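Long-range contacts in ectonucleoside triphosphate diphosphohydrolase 4 (Homo sapiens, PDB 6WG5), which belongs to the GDA1/CD39 family of nucleoside phosphatases, which falls in the same clan as the actin-like ATPases: residues 17-21 with 194-198; 22-27 with 472-476; 217-221 with 377-381; 398-402 with 463-468; 413-418 with 438-443. All coordinates share one frame; numbering follows the deposited sequence. Where two conformers were deposited one is given.

Interaction 1. Residues 17-21 with 194-198; sequences DKKFQ and EDDDE
K19 and E198 form the salt-bridged half of this surface contact, and K18 with the E194 carbonyl the other half. K19 leaves the first turn of its helix with CB already directed at the loop. CG then passes the carboxylate of D197 at the loose distance of 4.4 Å to OD2. A bend at chi2 (-135°) swings the rest of the chain over to E198: CD lies 3.8 Å from E198 OE1, CE packs against the same carboxylate, and NZ ends 3.0 Å from E198 OE2. This hydrogen-bonded salt bridge reaches the oxygen from above the carboxylate plane, 47° out of it. A lysine suits the place because its long, flexible chain can span to an acid in a loop that its backbone does not touch. K18 uses its length differently. Its NZ donates to the main-chain O of E194 at 3.0 Å, from above the carbonyl plane, while the side chain of E194 is crossed at about a right angle. The contact thus fastens the start of helix 18-28 to the loop between helix 172-186 and strand 200-203, with K217 of strand 214-217 touching both K18 and D195.

Interaction 2. Residues 22-27 with 472-476; sequences RYLARV and VYDKE
Y473 lays its ring against the helix at Y23, while the aliphatic part of R26 flanks it. The tyrosine is the second residue of a type I' turn running from V472 to K475, so Y473 and D474 both have positive phi and the turn presents their side chains to helix 18-28. With CG beside its backbone N (chi1 -65°), the Y473 ring is carried over the helix. Y23 CA sits over the ring face, 4.2 Å from the centroid, in a CH-pi contact, and V472 CG1 lies over the opposite face. The side chain of Y23 crosses obliquely, its CB 3.9 Å from Y473 CE1. R22 CG meets Y473 CE2 at 4.0 Å, while its guanidinium is held by V186 O and E191. R26 is extended from CG to NE, with CG anti to the backbone N (chi1 -177°), and crosses the tyrosine at about a right angle. Its CD rests 3.7 Å from Y473 CB, beyond which K475 brings CD to 3.5 Å from R26 NE and NZ over one face of the guanidinium. D474 OD2 settles in the plane of the Y23 ring at its edge, 3.4 Å from CE1, and also meets V27 CG2. Tyrosine, arginine and lysine all suit a partly exposed seam, since each joins a greasy stem to a polar end. The chemistry is therefore that of packing: no hydrogen bond crosses between the segments, and the approach of R26 NE to K475 NZ, 4.0 Å, brings together like charges that would probably weaken the contact somewhat, the more so with R77 close by.

Interaction 3. Residues 217-221 with 377-381; sequences KRTAG and QNSEF
G221 and F381 open the parallel pairing of strands 221-225 and 381-385, adjacent strands in a mixed sheet whose strand order is consistent with the ribonuclease H-like core of actin-type domains. The pairing starts with G221 N donating to E380 O at 3.0 Å. Just ahead of the sheet the two chains are held by R218. Its chain bends at chi3 (68°), which brings the guanidinium up to residues 378-380. NH1 donates to N378 OD1 at 2.9 Å, in the plane of that carbonyl, and a water joins the same NH1 to Q377 O. R218 NE donates to E380 OE2 at 3.2 Å, and NH2, more weakly, at the same distance. The carboxylate stands nearly perpendicular to the guanidinium, 83° apart, and NE meets OE2 on its anti side, tilted 31° out of the carboxylate plane, so this is no flat two-oxygen pair. R189 adds a second salt bridge to OE2, which is thus shared between two arginines. Arginine suits position 218 because its several N-H groups can serve an amide and a carboxylate at once, while S379 O lies over one of its faces. Glycine suits 221 because it leaves room for the neighbouring aromatic ring: G221 CA lies off-centre over the F381 ring, 4.1 Å from its centroid.

Interaction 4. Residues 398-402 with 463-468; sequences GGDYN and YKSLKT
Y401 N donates to L466 O at 2.9 Å in an almost straight bond, 177° at the hydrogen, and T468 N donates to G399 O at 2.9 Å. Between them D400 and K467 face each other as a single beta bridge. The T468 hydroxyl lies between its backbone N and carbonyl carbon (chi1 68°), which places OG1 3.0 Å from G399 N as an acceptor. Threonine fits by offering a short, fixed hydroxyl beside the backbone, and glycine fits at 399 because its backbone angles would press a side chain against the preceding carbonyl. Beside these bonds Y401 CB packs 3.7 Å from L466 CD2, and D400 OD1 lies against the aliphatic CG of K467. Strand 466-468 is the outermost strand on this side of the mixed sheet, probably a ribonuclease H-like one, already paired through its other edge with strand 381-385, so residues 399-401 cover the edge that remains. A second shell fixes the arrangement. A water accepts from L466 N at 2.9 Å and lies close to Y401 O and Y463 O. The Y401 ring runs on toward M449 and F450 of helix 436-456, and its hydroxyl bonds to H454 NE2; L466 leans on F453 of the same helix. T468 OG1 also bonds to T391. Further out, N402 sits at the N-cap of helix 403-414, where OD1 accepts from K405 N, and its ND2 lies alongside K464 NZ, both of them donors.

Interaction 5. Residues 413-418 with 438-443; sequences YCATKW and RLKYQC
The end of helix 403-414 meets one flank of helix 436-456, the backbones coming nearest at C414 and C443, whose CA atoms are 5.7 Å apart, before the chain turns at K417, the N-cap of helix 418-427. The two cysteines are joined by a disulfide, SG to SG 2.0 Å. Beside it, Y413 points its ring across the gap with CG anti to the backbone N (chi1 177°). The hydroxyl donates to L439 O at 2.6 Å, in the carbonyl plane and on a lone pair. C443 N stands 5.4 Å from that same L439 O, so the tyrosine hydroxyl takes a carbonyl that lacks its usual i+4 bond. This is helix packing pinned by a covalent staple. The C443 sulfur lies at the edge of the Y413 ring, a sulfur-aromatic contact 3.7 Å from CD2, while Q442 CG approaches CE2 obliquely. Leucine suits 439 because its two branches reach different aromatics: CD1 lies by Y413, and CD2 is 3.7 Å from W418 CH2. The edge of the W418 ring also meets the L439 carbonyl, and K440 CA lies near CZ3 and CH2. R438 NH1 donates to Q442 OE1, and Q442 NE2 bonds to C390 O, while E386 holds R438 in a salt bridge.

Interactions 1 and 2 use successive turns of helix 18-28, their centres 14 Å apart, so one N-terminal helix is joined both to the 194-198 loop and to the turn at 472-476. Interaction 1 reaches interaction 3 where the like-charged K18 NZ and K217 NZ come within 3.8 Å, and through D195 packing on K217. Interactions 3 and 4 share the sheet: F381 O lies 3.0 Å from K467 N, a probable hydrogen bond, and S379 OG 2.7 Å from Y463 OH, another. Interaction 5 stands apart, about 22 Å between centres from interaction 4, to which helices 403-414 and 436-456 connect it. Interactions 1 and 5 are about 40 Å apart by centres.

Interaction 1. Residues 17-21 with 194-198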
# COMPACT_ATOMS: atom_id res chain seq x y z
N ASP A 17 -7.08 19.89 -17.36
CA ASP A 17 -8.14 19.71 -18.35
C ASP A 17 -8.86 18.38 -18.14
O ASP A 17 -9.85 18.32 -17.41
CB ASP A 17 -7.56 19.79 -19.77
CG ASP A 17 -8.63 19.65 -20.84
OD1 ASP A 17 -9.72 20.23 -20.67
OD2 ASP A 17 -8.37 18.97 -21.85
N LYS A 18 -8.36 17.31 -18.76
CA LYS A 18 -8.95 16.00 -18.55
C LYS A 18 -8.62 15.47 -17.16
O LYS A 18 -9.41 14.71 -16.59
CB LYS A 18 -8.46 15.02 -19.62
CG LYS A 18 -9.43 13.88 -19.91
CD LYS A 18 -8.85 12.86 -20.88
CE LYS A 18 -8.37 11.62 -20.16
NZ LYS A 18 -7.79 10.61 -21.09
N LYS A 19 -7.47 15.85 -16.60
CA LYS A 19 -7.17 15.49 -15.22
C LYS A 19 -8.07 16.23 -14.25
O LYS A 19 -8.56 15.65 -13.27
CB LYS A 19 -5.70 15.78 -14.91
CG LYS A 19 -4.70 14.95 -15.70
CD LYS A 19 -3.59 14.41 -14.80
CE LYS A 19 -2.29 14.23 -15.56
NZ LYS A 19 -1.26 13.53 -14.73
N PHE A 20 -8.31 17.53 -14.50
CA PHE A 20 -9.19 18.30 -13.63
C PHE A 20 -10.63 17.79 -13.72
O PHE A 20 -11.35 17.76 -12.72
CB PHE A 20 -9.12 19.78 -14.00
CG PHE A 20 -9.97 20.66 -13.13
CD1 PHE A 20 -11.25 21.02 -13.53
CD2 PHE A 20 -9.50 21.14 -11.92
CE1 PHE A 20 -12.04 21.84 -12.74
CE2 PHE A 20 -10.28 21.95 -11.12
CZ PHE A 20 -11.55 22.30 -11.53
N GLN A 21 -11.07 17.39 -14.92
CA GLN A 21 -12.42 16.86 -15.07
C GLN A 21 -12.57 15.55 -14.30
O GLN A 21 -13.54 15.37 -13.56
CB GLN A 21 -12.74 16.66 -16.55
CG GLN A 21 -14.23 16.51 -16.82
CD GLN A 21 -14.53 15.61 -18.01
OE1 GLN A 21 -13.98 15.79 -19.09
NE2 GLN A 21 -15.40 14.63 -17.80
N GLU A 194 -6.51 8.39 -25.90
CA GLU A 194 -6.78 9.67 -25.27
C GLU A 194 -5.72 10.03 -24.24
O GLU A 194 -5.93 10.92 -23.41
CB GLU A 194 -8.17 9.70 -24.62
CG GLU A 194 -9.31 9.29 -25.56
CD GLU A 194 -10.06 10.47 -26.16
OE1 GLU A 194 -10.02 11.57 -25.57
OE2 GLU A 194 -10.70 10.28 -27.22
N ASP A 195 -4.59 9.33 -24.27
CA ASP A 195 -3.42 9.70 -23.47
C ASP A 195 -2.72 10.94 -24.02
O ASP A 195 -1.49 11.02 -24.04
CB ASP A 195 -2.46 8.52 -23.40
CG ASP A 195 -2.08 7.98 -24.77
OD1 ASP A 195 -1.69 8.78 -25.65
OD2 ASP A 195 -2.19 6.75 -24.98
N ASP A 196 -3.51 11.93 -24.46
CA ASP A 196 -2.94 13.12 -25.09
C ASP A 196 -2.30 14.02 -24.04
O ASP A 196 -1.25 14.63 -24.29
CB ASP A 196 -4.03 13.86 -25.86
CG ASP A 196 -4.91 12.92 -26.67
OD1 ASP A 196 -4.47 11.79 -26.96
OD2 ASP A 196 -6.04 13.32 -27.01
N ASP A 197 -2.91 14.11 -22.86
CA ASP A 197 -2.35 14.89 -21.77
C ASP A 197 -1.40 14.07 -20.91
O ASP A 197 -0.41 14.62 -20.40
CB ASP A 197 -3.49 15.43 -20.89
CG ASP A 197 -3.19 16.82 -20.34
OD1 ASP A 197 -2.27 17.49 -20.84
OD2 ASP A 197 -3.90 17.24 -19.40
N GLU A 198 -1.66 12.78 -20.75
CA GLU A 198 -0.88 11.92 -19.87
C GLU A 198 0.40 11.45 -20.56
O GLU A 198 0.57 11.56 -21.78
CB GLU A 198 -1.71 10.72 -19.43
CG GLU A 198 -2.89 11.07 -18.53
CD GLU A 198 -2.52 11.12 -17.06
OE1 GLU A 198 -3.41 10.93 -16.21
OE2 GLU A 198 -1.33 11.34 -16.76

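Interaction 2. Residues 22-27 with 472-476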
# COMPACT_ATOMS: atom_id res chain seq x y z
N ARG A 22 -11.62 14.63 -14.47
CA ARG A 22 -11.65 13.39 -13.71
C ARG A 22 -11.57 13.67 -12.21
O ARG A 22 -12.32 13.08 -11.43
CB ARG A 22 -10.51 12.47 -14.15
CG ARG A 22 -10.54 11.10 -13.49
CD ARG A 22 -9.56 10.13 -14.13
NE ARG A 22 -9.77 8.76 -13.68
CZ ARG A 22 -10.65 7.92 -14.21
NH1 ARG A 22 -11.41 8.30 -15.23
NH2 ARG A 22 -10.76 6.69 -13.73
N TYR A 23 -10.68 14.56 -11.81
CA TYR A 23 -10.60 14.98 -10.41
C TYR A 23 -11.94 15.53 -9.94
O TYR A 23 -12.40 15.22 -8.84
CB TYR A 23 -9.49 16.02 -10.26
CG TYR A 23 -9.44 16.79 -8.96
CD1 TYR A 23 -9.86 16.23 -7.76
CD2 TYR A 23 -8.96 18.10 -8.94
CE1 TYR A 23 -9.81 16.95 -6.57
CE2 TYR A 23 -8.91 18.82 -7.76
CZ TYR A 23 -9.33 18.25 -6.59
OH TYR A 23 -9.26 18.98 -5.42
N LEU A 24 -12.60 16.33 -10.78
CA LEU A 24 -13.88 16.92 -10.41
C LEU A 24 -15.00 15.90 -10.46
O LEU A 24 -15.95 15.97 -9.67
CB LEU A 24 -14.18 18.11 -11.33
CG LEU A 24 -15.37 19.00 -10.99
CD1 LEU A 24 -15.31 19.51 -9.56
CD2 LEU A 24 -15.41 20.17 -11.96
N ALA A 25 -14.93 14.94 -11.39
CA ALA A 25 -15.99 13.95 -11.52
C ALA A 25 -16.06 13.04 -10.30
O ALA A 25 -17.15 12.79 -9.77
CB ALA A 25 -15.78 13.12 -12.79
N ARG A 26 -14.91 12.54 -9.84
CA ARG A 26 -14.92 11.60 -8.73
C ARG A 26 -15.41 12.24 -7.44
O ARG A 26 -16.02 11.56 -6.60
CB ARG A 26 -13.53 11.01 -8.52
CG ARG A 26 -13.47 9.96 -7.42
CD ARG A 26 -12.32 8.99 -7.62
NE ARG A 26 -12.39 7.87 -6.68
CZ ARG A 26 -12.90 6.67 -6.95
NH1 ARG A 26 -12.91 5.73 -6.02
NH2 ARG A 26 -13.37 6.39 -8.16
N VAL A 27 -15.18 13.54 -7.26
CA VAL A 27 -15.56 14.21 -6.02
C VAL A 27 -17.05 14.52 -6.00
O VAL A 27 -17.69 14.45 -4.95
CB VAL A 27 -14.72 15.49 -5.84
CG1 VAL A 27 -15.21 16.30 -4.65
CG2 VAL A 27 -13.25 15.13 -5.66
N VAL A 472 -6.24 9.80 -2.75
CA VAL A 472 -6.23 10.14 -4.16
C VAL A 472 -7.65 10.51 -4.57
O VAL A 472 -8.60 9.78 -4.28
CB VAL A 472 -5.71 8.97 -5.02
CG1 VAL A 472 -5.62 9.38 -6.48
CG2 VAL A 472 -4.35 8.52 -4.52
N TYR A 473 -7.79 11.66 -5.24
CA TYR A 473 -9.10 12.20 -5.58
C TYR A 473 -10.01 12.21 -4.36
O TYR A 473 -11.19 11.87 -4.42
CB TYR A 473 -9.73 11.41 -6.74
CG TYR A 473 -8.96 11.54 -8.04
CD1 TYR A 473 -8.21 12.67 -8.33
CD2 TYR A 473 -8.98 10.52 -8.99
CE1 TYR A 473 -7.50 12.79 -9.51
CE2 TYR A 473 -8.27 10.63 -10.18
CZ TYR A 473 -7.54 11.77 -10.43
OH TYR A 473 -6.83 11.90 -11.61
N ASP A 474 -9.43 12.59 -3.22
CA ASP A 474 -10.16 12.79 -1.97
C ASP A 474 -10.79 11.49 -1.46
O ASP A 474 -11.82 11.52 -0.78
CB ASP A 474 -11.22 13.88 -2.12
CG ASP A 474 -10.62 15.25 -2.35
OD1 ASP A 474 -10.08 15.83 -1.39
OD2 ASP A 474 -10.68 15.75 -3.50
N LYS A 475 -10.18 10.35 -1.78
CA LYS A 475 -10.64 9.06 -1.29
C LYS A 475 -9.45 8.17 -0.99
O LYS A 475 -8.44 8.20 -1.71
CB LYS A 475 -11.56 8.37 -2.30
CG LYS A 475 -12.87 9.10 -2.55
CD LYS A 475 -13.79 8.30 -3.46
CE LYS A 475 -15.05 9.09 -3.82
NZ LYS A 475 -15.91 8.37 -4.79
N GLU A 476 -9.56 7.39 0.08
CA GLU A 476 -8.52 6.44 0.44
C GLU A 476 -8.29 5.45 -0.70
O GLU A 476 -9.18 5.18 -1.51
CB GLU A 476 -8.90 5.70 1.72
CG GLU A 476 -7.97 4.57 2.13
CD GLU A 476 -8.50 3.78 3.32
OE1 GLU A 476 -9.68 3.97 3.68
OE2 GLU A 476 -7.74 2.95 3.87

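Interaction 3. Residues 217-221 with 377-381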
# COMPACT_ATOMS: atom_id res chain seq x y z
N LYS A 217 -0.35 4.26 -21.62
CA LYS A 217 -0.22 5.20 -20.51
C LYS A 217 0.79 4.70 -19.49
O LYS A 217 0.76 3.54 -19.09
CB LYS A 217 -1.57 5.41 -19.83
CG LYS A 217 -2.51 6.37 -20.52
CD LYS A 217 -3.70 6.66 -19.62
CE LYS A 217 -4.73 7.55 -20.29
NZ LYS A 217 -5.89 7.80 -19.39
N ARG A 218 1.66 5.60 -19.05
CA ARG A 218 2.54 5.32 -17.93
C ARG A 218 1.72 5.13 -16.66
O ARG A 218 0.71 5.81 -16.45
CB ARG A 218 3.54 6.46 -17.75
CG ARG A 218 4.59 6.21 -16.69
CD ARG A 218 5.54 7.40 -16.61
NE ARG A 218 4.88 8.59 -16.09
CZ ARG A 218 5.41 9.81 -16.09
NH1 ARG A 218 6.62 10.01 -16.60
NH2 ARG A 218 4.73 10.83 -15.60
N THR A 219 2.15 4.21 -15.81
CA THR A 219 1.50 3.97 -14.53
C THR A 219 2.25 4.68 -13.41
O THR A 219 3.37 5.17 -13.58
CB THR A 219 1.40 2.47 -14.23
OG1 THR A 219 2.71 1.89 -14.26
CG2 THR A 219 0.50 1.77 -15.23
N ALA A 220 1.62 4.73 -12.24
CA ALA A 220 2.17 5.38 -11.06
C ALA A 220 2.55 4.32 -10.04
O ALA A 220 1.71 3.49 -9.66
CB ALA A 220 1.17 6.37 -10.46
N GLY A 221 3.81 4.34 -9.60
CA GLY A 221 4.23 3.46 -8.53
C GLY A 221 3.75 3.96 -7.18
O GLY A 221 3.30 5.09 -7.03
N GLN A 377 13.96 8.96 -15.26
CA GLN A 377 13.62 10.10 -16.09
C GLN A 377 12.21 10.02 -16.65
O GLN A 377 11.65 11.04 -17.05
CB GLN A 377 14.63 10.25 -17.23
CG GLN A 377 14.81 9.00 -18.10
CD GLN A 377 16.00 8.16 -17.67
OE1 GLN A 377 16.24 7.96 -16.48
NE2 GLN A 377 16.75 7.67 -18.65
N ASN A 378 11.60 8.83 -16.67
CA ASN A 378 10.24 8.63 -17.17
C ASN A 378 9.47 7.74 -16.19
O ASN A 378 9.19 6.58 -16.47
CB ASN A 378 10.26 8.03 -18.58
CG ASN A 378 8.87 7.80 -19.13
OD1 ASN A 378 7.89 8.32 -18.59
ND2 ASN A 378 8.77 7.04 -20.21
N SER A 379 9.13 8.31 -15.03
CA SER A 379 8.42 7.56 -14.00
C SER A 379 7.73 8.55 -13.07
O SER A 379 7.98 9.76 -13.11
CB SER A 379 9.36 6.65 -13.22
OG SER A 379 10.27 7.40 -12.43
N GLU A 380 6.86 8.02 -12.21
CA GLU A 380 6.20 8.80 -11.18
C GLU A 380 5.79 7.86 -10.05
O GLU A 380 5.48 6.69 -10.29
CB GLU A 380 4.98 9.56 -11.72
CG GLU A 380 3.89 8.66 -12.28
CD GLU A 380 2.75 9.45 -12.90
OE1 GLU A 380 2.14 10.28 -12.19
OE2 GLU A 380 2.46 9.23 -14.10
N PHE A 381 5.80 8.39 -8.83
CA PHE A 381 5.47 7.61 -7.64
C PHE A 381 4.58 8.44 -6.72
O PHE A 381 4.68 9.67 -6.68
CB PHE A 381 6.72 7.19 -6.87
CG PHE A 381 7.42 5.99 -7.45
CD1 PHE A 381 7.27 4.74 -6.88
CD2 PHE A 381 8.23 6.12 -8.57
CE1 PHE A 381 7.92 3.64 -7.41
CE2 PHE A 381 8.88 5.02 -9.10
CZ PHE A 381 8.72 3.78 -8.52
O HOH W 1 8.99 12.13 -15.87
O HOH W 2 6.10 5.04 -13.62

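Interaction 4. Residues 398-402 with 463-468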
# COMPACT_ATOMS: atom_id res chain seq x y z
N GLY A 398 3.32 18.71 2.39
CA GLY A 398 2.84 17.54 1.70
C GLY A 398 2.55 17.82 0.24
O GLY A 398 2.32 18.96 -0.18
N GLY A 399 2.58 16.76 -0.56
CA GLY A 399 2.35 16.87 -1.99
C GLY A 399 3.61 16.63 -2.79
O GLY A 399 4.38 15.73 -2.48
N ASP A 400 3.82 17.44 -3.83
CA ASP A 400 5.00 17.27 -4.68
C ASP A 400 6.27 17.41 -3.85
O ASP A 400 6.50 18.43 -3.20
CB ASP A 400 4.98 18.29 -5.81
CG ASP A 400 3.86 18.05 -6.80
OD1 ASP A 400 3.26 16.95 -6.76
OD2 ASP A 400 3.58 18.95 -7.63
N TYR A 401 7.09 16.36 -3.88
CA TYR A 401 8.31 16.32 -3.09
C TYR A 401 9.43 17.08 -3.78
O TYR A 401 9.57 17.03 -5.01
CB TYR A 401 8.72 14.87 -2.86
CG TYR A 401 10.07 14.69 -2.20
CD1 TYR A 401 10.20 14.80 -0.83
CD2 TYR A 401 11.20 14.38 -2.95
CE1 TYR A 401 11.43 14.63 -0.22
CE2 TYR A 401 12.43 14.21 -2.35
CZ TYR A 401 12.53 14.33 -0.98
OH TYR A 401 13.75 14.16 -0.37
N ASN A 402 10.22 17.80 -2.99
CA ASN A 402 11.41 18.50 -3.48
C ASN A 402 12.49 18.36 -2.42
O ASN A 402 12.36 18.88 -1.32
CB ASN A 402 11.11 19.97 -3.77
CG ASN A 402 12.33 20.73 -4.24
OD1 ASN A 402 13.16 21.16 -3.44
ND2 ASN A 402 12.45 20.89 -5.56
N TYR A 463 15.02 14.10 -8.03
CA TYR A 463 13.79 13.47 -8.50
C TYR A 463 12.61 14.41 -8.30
O TYR A 463 12.39 14.94 -7.20
CB TYR A 463 13.55 12.15 -7.76
CG TYR A 463 12.50 11.27 -8.41
CD1 TYR A 463 11.28 11.03 -7.79
CD2 TYR A 463 12.73 10.68 -9.64
CE1 TYR A 463 10.33 10.23 -8.38
CE2 TYR A 463 11.78 9.88 -10.24
CZ TYR A 463 10.58 9.65 -9.60
OH TYR A 463 9.63 8.85 -10.19
N LYS A 464 11.83 14.62 -9.36
CA LYS A 464 10.75 15.60 -9.35
C LYS A 464 9.37 14.97 -9.45
O LYS A 464 8.38 15.71 -9.49
CB LYS A 464 10.93 16.60 -10.51
CG LYS A 464 12.19 17.45 -10.42
CD LYS A 464 12.13 18.43 -9.24
CE LYS A 464 13.52 18.80 -8.74
NZ LYS A 464 13.69 18.45 -7.30
N SER A 465 9.26 13.64 -9.49
CA SER A 465 8.01 12.97 -9.80
C SER A 465 7.45 12.17 -8.62
O SER A 465 6.65 11.25 -8.82
CB SER A 465 8.20 12.05 -11.00
OG SER A 465 8.76 12.77 -12.09
N LEU A 466 7.84 12.51 -7.39
CA LEU A 466 7.24 11.92 -6.20
C LEU A 466 6.18 12.87 -5.65
O LEU A 466 6.44 14.06 -5.49
CB LEU A 466 8.29 11.64 -5.12
CG LEU A 466 7.71 11.19 -3.77
CD1 LEU A 466 7.03 9.84 -3.91
CD2 LEU A 466 8.77 11.16 -2.69
N LYS A 467 5.00 12.33 -5.37
CA LYS A 467 3.94 13.08 -4.71
C LYS A 467 3.55 12.34 -3.44
O LYS A 467 3.05 11.21 -3.52
CB LYS A 467 2.73 13.27 -5.61
CG LYS A 467 1.75 14.30 -5.07
CD LYS A 467 0.33 14.11 -5.59
CE LYS A 467 0.22 14.40 -7.08
NZ LYS A 467 -1.16 14.82 -7.45
N THR A 468 3.78 12.95 -2.29
CA THR A 468 3.32 12.40 -1.04
C THR A 468 1.86 12.79 -0.83
O THR A 468 1.45 13.90 -1.18
CB THR A 468 4.18 12.89 0.13
OG1 THR A 468 3.96 14.30 0.33
CG2 THR A 468 5.65 12.65 -0.16
O HOH W 3 6.07 16.15 -0.37
O HOH W 4 9.63 14.57 -6.39
O HOH W 5 15.34 19.54 -4.55

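Interaction 5. Residues 413-418 with 438-443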
# COMPACT_ATOMS: atom_id res chain seq x y z
N TYR A 413 13.59 22.30 11.51
CA TYR A 413 12.75 21.75 12.57
C TYR A 413 13.60 21.08 13.65
O TYR A 413 13.38 21.29 14.84
CB TYR A 413 11.74 20.76 11.98
CG TYR A 413 10.87 20.08 13.02
CD1 TYR A 413 9.67 20.65 13.41
CD2 TYR A 413 11.25 18.88 13.60
CE1 TYR A 413 8.87 20.04 14.36
CE2 TYR A 413 10.46 18.27 14.56
CZ TYR A 413 9.27 18.85 14.94
OH TYR A 413 8.48 18.25 15.88
N CYS A 414 14.58 20.27 13.24
CA CYS A 414 15.38 19.52 14.20
C CYS A 414 16.23 20.45 15.06
O CYS A 414 16.43 20.19 16.25
CB CYS A 414 16.26 18.51 13.47
SG CYS A 414 15.25 17.27 12.66
N ALA A 415 16.75 21.53 14.47
CA ALA A 415 17.59 22.46 15.20
C ALA A 415 16.80 23.39 16.12
O ALA A 415 17.41 24.23 16.79
CB ALA A 415 18.42 23.29 14.22
N THR A 416 15.48 23.26 16.17
CA THR A 416 14.65 24.10 17.02
C THR A 416 14.55 23.49 18.41
O THR A 416 14.30 22.29 18.55
CB THR A 416 13.25 24.26 16.42
OG1 THR A 416 13.36 24.81 15.10
CG2 THR A 416 12.39 25.18 17.28
N LYS A 417 14.76 24.32 19.44
CA LYS A 417 14.68 23.84 20.82
C LYS A 417 13.37 23.11 21.06
O LYS A 417 12.31 23.53 20.58
CB LYS A 417 14.81 25.00 21.80
CG LYS A 417 16.15 25.70 21.79
CD LYS A 417 16.16 26.81 22.84
CE LYS A 417 17.07 27.96 22.45
NZ LYS A 417 16.64 29.23 23.11
N TRP A 418 13.45 22.03 21.83
CA TRP A 418 12.25 21.24 22.14
C TRP A 418 11.17 22.11 22.77
O TRP A 418 9.98 21.93 22.48
CB TRP A 418 12.63 20.09 23.07
CG TRP A 418 11.46 19.26 23.50
CD1 TRP A 418 11.00 19.10 24.77
CD2 TRP A 418 10.61 18.46 22.66
NE1 TRP A 418 9.92 18.26 24.78
CE2 TRP A 418 9.66 17.85 23.50
CE3 TRP A 418 10.57 18.21 21.29
CZ2 TRP A 418 8.67 17.00 23.01
CZ3 TRP A 418 9.58 17.37 20.80
CH2 TRP A 418 8.64 16.78 21.66
N ARG A 438 4.47 12.45 17.05
CA ARG A 438 4.94 13.05 15.81
C ARG A 438 5.95 14.16 16.09
O ARG A 438 6.99 14.25 15.41
CB ARG A 438 3.75 13.60 15.02
CG ARG A 438 4.10 14.58 13.91
CD ARG A 438 5.07 13.99 12.91
NE ARG A 438 4.64 12.69 12.42
CZ ARG A 438 5.36 11.92 11.61
NH1 ARG A 438 6.56 12.31 11.18
NH2 ARG A 438 4.88 10.74 11.22
N LEU A 439 5.68 15.00 17.08
CA LEU A 439 6.58 16.11 17.39
C LEU A 439 7.95 15.60 17.82
O LEU A 439 8.98 16.21 17.49
CB LEU A 439 5.96 16.98 18.48
CG LEU A 439 6.54 18.39 18.63
CD1 LEU A 439 6.03 19.30 17.52
CD2 LEU A 439 6.20 18.96 20.00
N LYS A 440 7.98 14.48 18.54
CA LYS A 440 9.23 13.98 19.11
C LYS A 440 10.06 13.22 18.08
O LYS A 440 11.28 13.36 18.04
CB LYS A 440 8.92 13.09 20.31
CG LYS A 440 10.10 12.34 20.88
CD LYS A 440 9.73 11.74 22.23
CE LYS A 440 10.81 10.84 22.79
NZ LYS A 440 10.32 10.11 24.00
N TYR A 441 9.41 12.41 17.24
CA TYR A 441 10.11 11.51 16.33
C TYR A 441 10.10 11.99 14.89
O TYR A 441 10.54 11.25 14.00
CB TYR A 441 9.52 10.11 16.43
CG TYR A 441 9.70 9.50 17.80
CD1 TYR A 441 10.95 9.08 18.23
CD2 TYR A 441 8.63 9.35 18.67
CE1 TYR A 441 11.14 8.52 19.48
CE2 TYR A 441 8.80 8.79 19.93
CZ TYR A 441 10.06 8.38 20.33
OH TYR A 441 10.25 7.83 21.57
N GLN A 442 9.63 13.21 14.63
CA GLN A 442 9.68 13.76 13.27
C GLN A 442 11.10 13.75 12.72
O GLN A 442 11.31 13.43 11.55
CB GLN A 442 9.11 15.18 13.26
CG GLN A 442 9.53 16.04 12.06
CD GLN A 442 8.86 15.62 10.77
OE1 GLN A 442 7.84 14.93 10.77
NE2 GLN A 442 9.44 16.03 9.65
N CYS A 443 12.08 14.11 13.55
CA CYS A 443 13.45 14.24 13.06
C CYS A 443 13.99 12.90 12.58
O CYS A 443 14.43 12.77 11.43
CB CYS A 443 14.34 14.82 14.15
SG CYS A 443 14.12 16.58 14.20